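Local structure of PKS (Streptomyces albus, 4OQJ) at residues Ala121-Gln126 against Leu272-Thr277; Ala500-Leu505 against Val692-Tyr697. The protein probably acts as a ketosynthase that lengthens acyl chains carried on acyl carrier proteins, in the polyketide synthase assembly line for the antibiotic oxazolomycin. All coordinates share one frame; numbering follows the deposited sequence.

Contact 1: residues Ala121-Gln126 against Leu272-Thr277; sequences AGYDPQ and LADGDT
The phenolic OH of Tyr123 is held by two charged groups: it donates to Asp276 OD1, with Tyr123 OH and Asp276 OD1 2.7 Å apart, and is also hydrogen-bonded to Lys266 NZ. OD1 offers the syn lone pair, the one on the side of its partner oxygen. The carboxylate meets the tyrosine at the ring edge, with the two planes 84° apart, and the ring carbon Tyr123 CE1 lies 3.3 Å from the same Asp276 OD1. The CG atom of Tyr123 lies anti to the carbonyl carbon of its own residue (chi1 -75°), which carries the long ring across to the other segment although its CB does not point there. Tyrosine suits this place because a long, rigid ring can reach the other segment and still end in a hydroxyl.

Asp276 OD2 and Asp274 OD2 both form salt bridges with Lys266, while Asp274 adds only a light packing contact here, its CB 3.9 Å from Tyr123 OH. One lysine thus faces two carboxylates and a phenol, which probably favours its protonated form and keeps Asp276 ionised. Arg691 makes a cation-pi contact with the Tyr123 ring and also bonds Gly122 O.

A water joins the backbones nearby: it donates to Ala121 O (2.6 Å from the water oxygen) and accepts weakly from Thr277 N. Both helices close with a glycine of positive phi, Gly122 and Gly275, where a CB would strike the preceding carbonyl oxygen. The contact thus ties together two Schellman-capped helix ends, 105-121 and 268-274, beside Ile26 of strand 23-31, within the thiolase fold of a ketosynthase.

Contact 2: residues Ala500-Leu505 against Val692-Tyr697; sequences AQTLAL and VPLPTY
An extended loop passes beside the last turns of helix 496-505, the two backbones coming nearest at Thr502 and Val692, whose CA atoms are 6.4 Å apart. The Leu-Pro-Thr-Tyr sequence of Leu694-Tyr697 is consistent with the linker that, in modular polyketide synthases, returns over the flanking subdomain to the ketosynthase. Gln501, bonded to Arg690 N and Pro688 O, holds the preceding chain. Thr502 is the polar link: its OG1 accepts from Val692 N at 3.1 Å (N-H...O angle 155°) and is also bonded to Ala498 O, one turn back in the helix. Threonine fits here because its hydroxyl can serve both partners while its methyl packs against Leu694 and beside the carbonyl of Val692. The rotation at chi1 -59° turns OG1 to Val692 N and leaves CG2 to meet Leu694 CD1 tip to tip at 3.8 Å, with Thr502 CG2 3.4 Å from Val692 O. The Val692 side chain crosses that of Thr502 at about a right angle, its CG2 3.7 Å from Thr502 OG1. Leu694 supplies a branched end that reaches two successive helix residues, Thr502 and Leu503: the same methyl, Leu694 CD1, lies 3.9 Å from Leu503 CG.

Both contacts are buried, and their centres lie about 10 Å apart. Contact 1 belongs to the ketosynthase body and joins two helix ends beside its sheet; contact 2 joins a helix of the flanking region to the late-sequence loop 692-697. Their chemistry differs accordingly: charges and a phenol carry the first, whereas a backbone-to-hydroxyl bond and apolar contacts of Leu694 with Thr502 and Leu503 carry the second. The loop connects them directly, since Thr277 OG1 packs 3.6 Å from Val692 CA, and Arg691, just before that loop, offers its carbonyl to Thr277 OG1. Asp124 CB likewise packs against Leu505 O, where helix 496-505 finishes.

Contact 1: residues Ala121-Gln126 against Leu272-Thr277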
loop_
_atom_site.group_PDB
_atom_site.type_symbol
_atom_site.label_atom_id
_atom_site.label_comp_id
_atom_site.label_asym_id
_atom_site.label_seq_id
_atom_site.Cartn_x
_atom_site.Cartn_y
_atom_site.Cartn_z
ATOM N N ALA A 121 22.333 6.437 -4.693
ATOM C CA ALA A 121 22.250 6.927 -3.313
ATOM C C ALA A 121 23.530 6.657 -2.532
ATOM O O ALA A 121 23.873 7.408 -1.616
ATOM C CB ALA A 121 21.068 6.298 -2.593
ATOM N N GLY A 122 24.237 5.590 -2.901
ATOM C CA GLY A 122 25.495 5.242 -2.270
ATOM C C GLY A 122 25.360 4.182 -1.180
ATOM O O GLY A 122 26.258 4.052 -0.357
ATOM N N TYR A 123 24.266 3.416 -1.192
ATOM C CA TYR A 123 24.028 2.391 -0.169
ATOM C C TYR A 123 23.960 0.980 -0.752
ATOM O O TYR A 123 23.204 0.713 -1.684
ATOM C CB TYR A 123 22.740 2.694 0.611
ATOM C CG TYR A 123 22.925 3.828 1.587
ATOM C CD1 TYR A 123 22.715 5.159 1.197
ATOM C CD2 TYR A 123 23.361 3.585 2.879
ATOM C CE1 TYR A 123 22.917 6.201 2.084
ATOM C CE2 TYR A 123 23.582 4.619 3.766
ATOM C CZ TYR A 123 23.352 5.920 3.368
ATOM O OH TYR A 123 23.574 6.930 4.265
ATOM N N ASP A 124 24.800 0.106 -0.212
ATOM C CA ASP A 124 24.771 -1.327 -0.491
ATOM C C ASP A 124 23.964 -2.011 0.618
ATOM O O ASP A 124 24.450 -2.168 1.744
ATOM C CB ASP A 124 26.200 -1.891 -0.558
ATOM C CG ASP A 124 26.237 -3.402 -0.709
ATOM O OD1 ASP A 124 25.163 -4.010 -0.968
ATOM O OD2 ASP A 124 27.350 -3.981 -0.574
ATOM N N PRO A 125 22.721 -2.412 0.323
ATOM C CA PRO A 125 21.922 -2.981 1.416
ATOM C C PRO A 125 22.401 -4.344 1.909
ATOM O O PRO A 125 21.882 -4.835 2.917
ATOM C CB PRO A 125 20.517 -3.111 0.808
ATOM C CG PRO A 125 20.543 -2.373 -0.479
ATOM C CD PRO A 125 21.968 -2.341 -0.940
ATOM N N GLN A 126 23.372 -4.960 1.235
ATOM C CA GLN A 126 23.914 -6.217 1.740
ATOM C C GLN A 126 24.801 -5.979 2.956
ATOM O O GLN A 126 25.193 -6.922 3.638
ATOM C CB GLN A 126 24.705 -6.960 0.660
ATOM C CG GLN A 126 23.867 -7.364 -0.530
ATOM C CD GLN A 126 24.629 -8.255 -1.491
ATOM O OE1 GLN A 126 25.850 -8.142 -1.634
ATOM N NE2 GLN A 126 23.913 -9.168 -2.140
ATOM N N LEU A 272 21.200 14.465 6.141
ATOM C CA LEU A 272 22.207 15.487 6.368
ATOM C C LEU A 272 23.248 14.993 7.372
ATOM O O LEU A 272 24.449 15.209 7.192
ATOM C CB LEU A 272 21.557 16.766 6.879
ATOM C CG LEU A 272 20.602 17.487 5.922
ATOM C CD1 LEU A 272 19.902 18.621 6.647
ATOM C CD2 LEU A 272 21.347 18.020 4.712
ATOM N N ALA A 273 22.778 14.330 8.424
ATOM C CA ALA A 273 23.671 13.809 9.459
ATOM C C ALA A 273 24.616 12.751 8.908
ATOM O O ALA A 273 25.766 12.672 9.317
ATOM C CB ALA A 273 22.869 13.238 10.601
ATOM N N ASP A 274 24.134 11.937 7.978
ATOM C CA ASP A 274 24.942 10.853 7.420
ATOM C C ASP A 274 25.814 11.319 6.266
ATOM O O ASP A 274 26.676 10.572 5.792
ATOM C CB ASP A 274 24.047 9.702 6.945
ATOM C CG ASP A 274 23.292 9.041 8.082
ATOM O OD1 ASP A 274 23.675 9.269 9.249
ATOM O OD2 ASP A 274 22.324 8.293 7.809
ATOM N N GLY A 275 25.585 12.541 5.795
ATOM C CA GLY A 275 26.389 13.091 4.718
ATOM C C GLY A 275 25.933 12.680 3.323
ATOM O O GLY A 275 26.721 12.770 2.379
ATOM N N ASP A 276 24.678 12.238 3.182
ATOM C CA ASP A 276 24.167 11.826 1.875
ATOM C C ASP A 276 24.002 13.008 0.906
ATOM O O ASP A 276 23.878 14.152 1.318
ATOM C CB ASP A 276 22.815 11.115 2.014
ATOM C CG ASP A 276 22.868 9.914 2.932
ATOM O OD1 ASP A 276 23.922 9.250 3.016
ATOM O OD2 ASP A 276 21.846 9.635 3.580
ATOM N N THR A 277 23.998 12.723 -0.390
ATOM C CA THR A 277 23.579 13.719 -1.369
ATOM C C THR A 277 22.056 13.883 -1.319
ATOM O O THR A 277 21.319 12.903 -1.433
ATOM C CB THR A 277 24.012 13.325 -2.774
ATOM O OG1 THR A 277 25.446 13.370 -2.850
ATOM C CG2 THR A 277 23.442 14.286 -3.814
HETATM O O HOH W 1 23.184 9.938 -1.549
#

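Contact 2: residues Ala500-Leu505 against Val692-Tyr697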
loop_
_atom_site.group_PDB
_atom_site.type_symbol
_atom_site.label_atom_id
_atom_site.label_comp_id
_atom_site.label_asym_id
_atom_site.label_seq_id
_atom_site.Cartn_x
_atom_site.Cartn_y
_atom_site.Cartn_z
ATOM N N ALA A 500 35.972 7.640 -3.300
ATOM C CA ALA A 500 36.518 6.430 -2.686
ATOM C C ALA A 500 35.528 5.827 -1.716
ATOM O O ALA A 500 35.328 4.620 -1.716
ATOM C CB ALA A 500 37.833 6.726 -1.967
ATOM N N GLN A 501 34.919 6.670 -0.888
ATOM C CA GLN A 501 33.968 6.206 0.118
ATOM C C GLN A 501 32.736 5.590 -0.527
ATOM O O GLN A 501 32.278 4.511 -0.133
ATOM C CB GLN A 501 33.543 7.360 1.025
ATOM C CG GLN A 501 34.651 7.872 1.961
ATOM C CD GLN A 501 34.320 9.231 2.578
ATOM O OE1 GLN A 501 33.487 9.981 2.058
ATOM N NE2 GLN A 501 34.962 9.545 3.696
ATOM N N THR A 502 32.195 6.282 -1.518
ATOM C CA THR A 502 30.985 5.817 -2.185
ATOM C C THR A 502 31.242 4.454 -2.824
ATOM O O THR A 502 30.434 3.543 -2.715
ATOM C CB THR A 502 30.524 6.809 -3.237
ATOM O OG1 THR A 502 30.268 8.066 -2.602
ATOM C CG2 THR A 502 29.255 6.316 -3.947
ATOM N N LEU A 503 32.391 4.318 -3.469
ATOM C CA LEU A 503 32.729 3.079 -4.153
ATOM C C LEU A 503 32.920 1.915 -3.175
ATOM O O LEU A 503 32.558 0.783 -3.487
ATOM C CB LEU A 503 33.987 3.274 -4.981
ATOM C CG LEU A 503 33.875 4.106 -6.267
ATOM C CD1 LEU A 503 35.268 4.356 -6.827
ATOM C CD2 LEU A 503 33.008 3.414 -7.310
ATOM N N ALA A 504 33.508 2.199 -2.011
ATOM C CA ALA A 504 33.830 1.183 -1.020
ATOM C C ALA A 504 32.609 0.747 -0.225
ATOM O O ALA A 504 32.473 -0.425 0.115
ATOM C CB ALA A 504 34.916 1.705 -0.052
ATOM N N LEU A 505 31.735 1.706 0.079
ATOM C CA LEU A 505 30.604 1.478 0.976
ATOM C C LEU A 505 29.288 1.294 0.240
ATOM O O LEU A 505 28.349 0.717 0.780
ATOM C CB LEU A 505 30.461 2.647 1.946
ATOM C CG LEU A 505 31.632 2.886 2.906
ATOM C CD1 LEU A 505 31.496 4.271 3.502
ATOM C CD2 LEU A 505 31.679 1.827 4.005
ATOM N N VAL A 692 28.095 10.200 -2.994
ATOM C CA VAL A 692 27.832 11.033 -4.177
ATOM C C VAL A 692 27.439 10.169 -5.369
ATOM O O VAL A 692 27.862 9.007 -5.458
ATOM C CB VAL A 692 29.059 11.892 -4.554
ATOM C CG1 VAL A 692 29.427 12.832 -3.412
ATOM C CG2 VAL A 692 30.270 11.008 -4.900
ATOM N N PRO A 693 26.652 10.732 -6.300
ATOM C CA PRO A 693 26.277 9.988 -7.509
ATOM C C PRO A 693 27.468 9.604 -8.379
ATOM O O PRO A 693 28.235 10.473 -8.777
ATOM C CB PRO A 693 25.360 10.969 -8.258
ATOM C CG PRO A 693 24.879 11.909 -7.233
ATOM C CD PRO A 693 26.000 12.053 -6.253
ATOM N N LEU A 694 27.617 8.312 -8.659
ATOM C CA LEU A 694 28.634 7.822 -9.583
ATOM C C LEU A 694 27.931 6.893 -10.563
ATOM O O LEU A 694 26.773 6.554 -10.341
ATOM C CB LEU A 694 29.744 7.090 -8.843
ATOM C CG LEU A 694 30.534 7.923 -7.836
ATOM C CD1 LEU A 694 31.394 7.027 -6.986
ATOM C CD2 LEU A 694 31.396 8.939 -8.554
ATOM N N PRO A 695 28.609 6.484 -11.650
ATOM C CA PRO A 695 27.881 5.639 -12.607
ATOM C C PRO A 695 27.395 4.351 -11.962
ATOM O O PRO A 695 27.986 3.907 -10.980
ATOM C CB PRO A 695 28.914 5.359 -13.695
ATOM C CG PRO A 695 29.853 6.558 -13.635
ATOM C CD PRO A 695 29.932 6.899 -12.167
ATOM N N THR A 696 26.326 3.788 -12.516
ATOM C CA THR A 696 25.669 2.616 -11.952
ATOM C C THR A 696 26.086 1.372 -12.734
ATOM O O THR A 696 26.782 1.479 -13.747
ATOM C CB THR A 696 24.138 2.815 -11.942
ATOM O OG1 THR A 696 23.663 3.223 -13.243
ATOM C CG2 THR A 696 23.797 3.901 -10.955
ATOM N N TYR A 697 25.707 0.201 -12.237
ATOM C CA TYR A 697 26.225 -1.070 -12.728
ATOM C C TYR A 697 25.924 -1.308 -14.218
ATOM O O TYR A 697 24.817 -1.018 -14.688
ATOM C CB TYR A 697 25.644 -2.225 -11.896
ATOM C CG TYR A 697 26.342 -3.544 -12.161
ATOM C CD1 TYR A 697 27.478 -3.904 -11.446
ATOM C CD2 TYR A 697 25.886 -4.416 -13.145
ATOM C CE1 TYR A 697 28.133 -5.098 -11.691
ATOM C CE2 TYR A 697 26.536 -5.625 -13.395
ATOM C CZ TYR A 697 27.667 -5.956 -12.661
ATOM O OH TYR A 697 28.341 -7.145 -12.899
#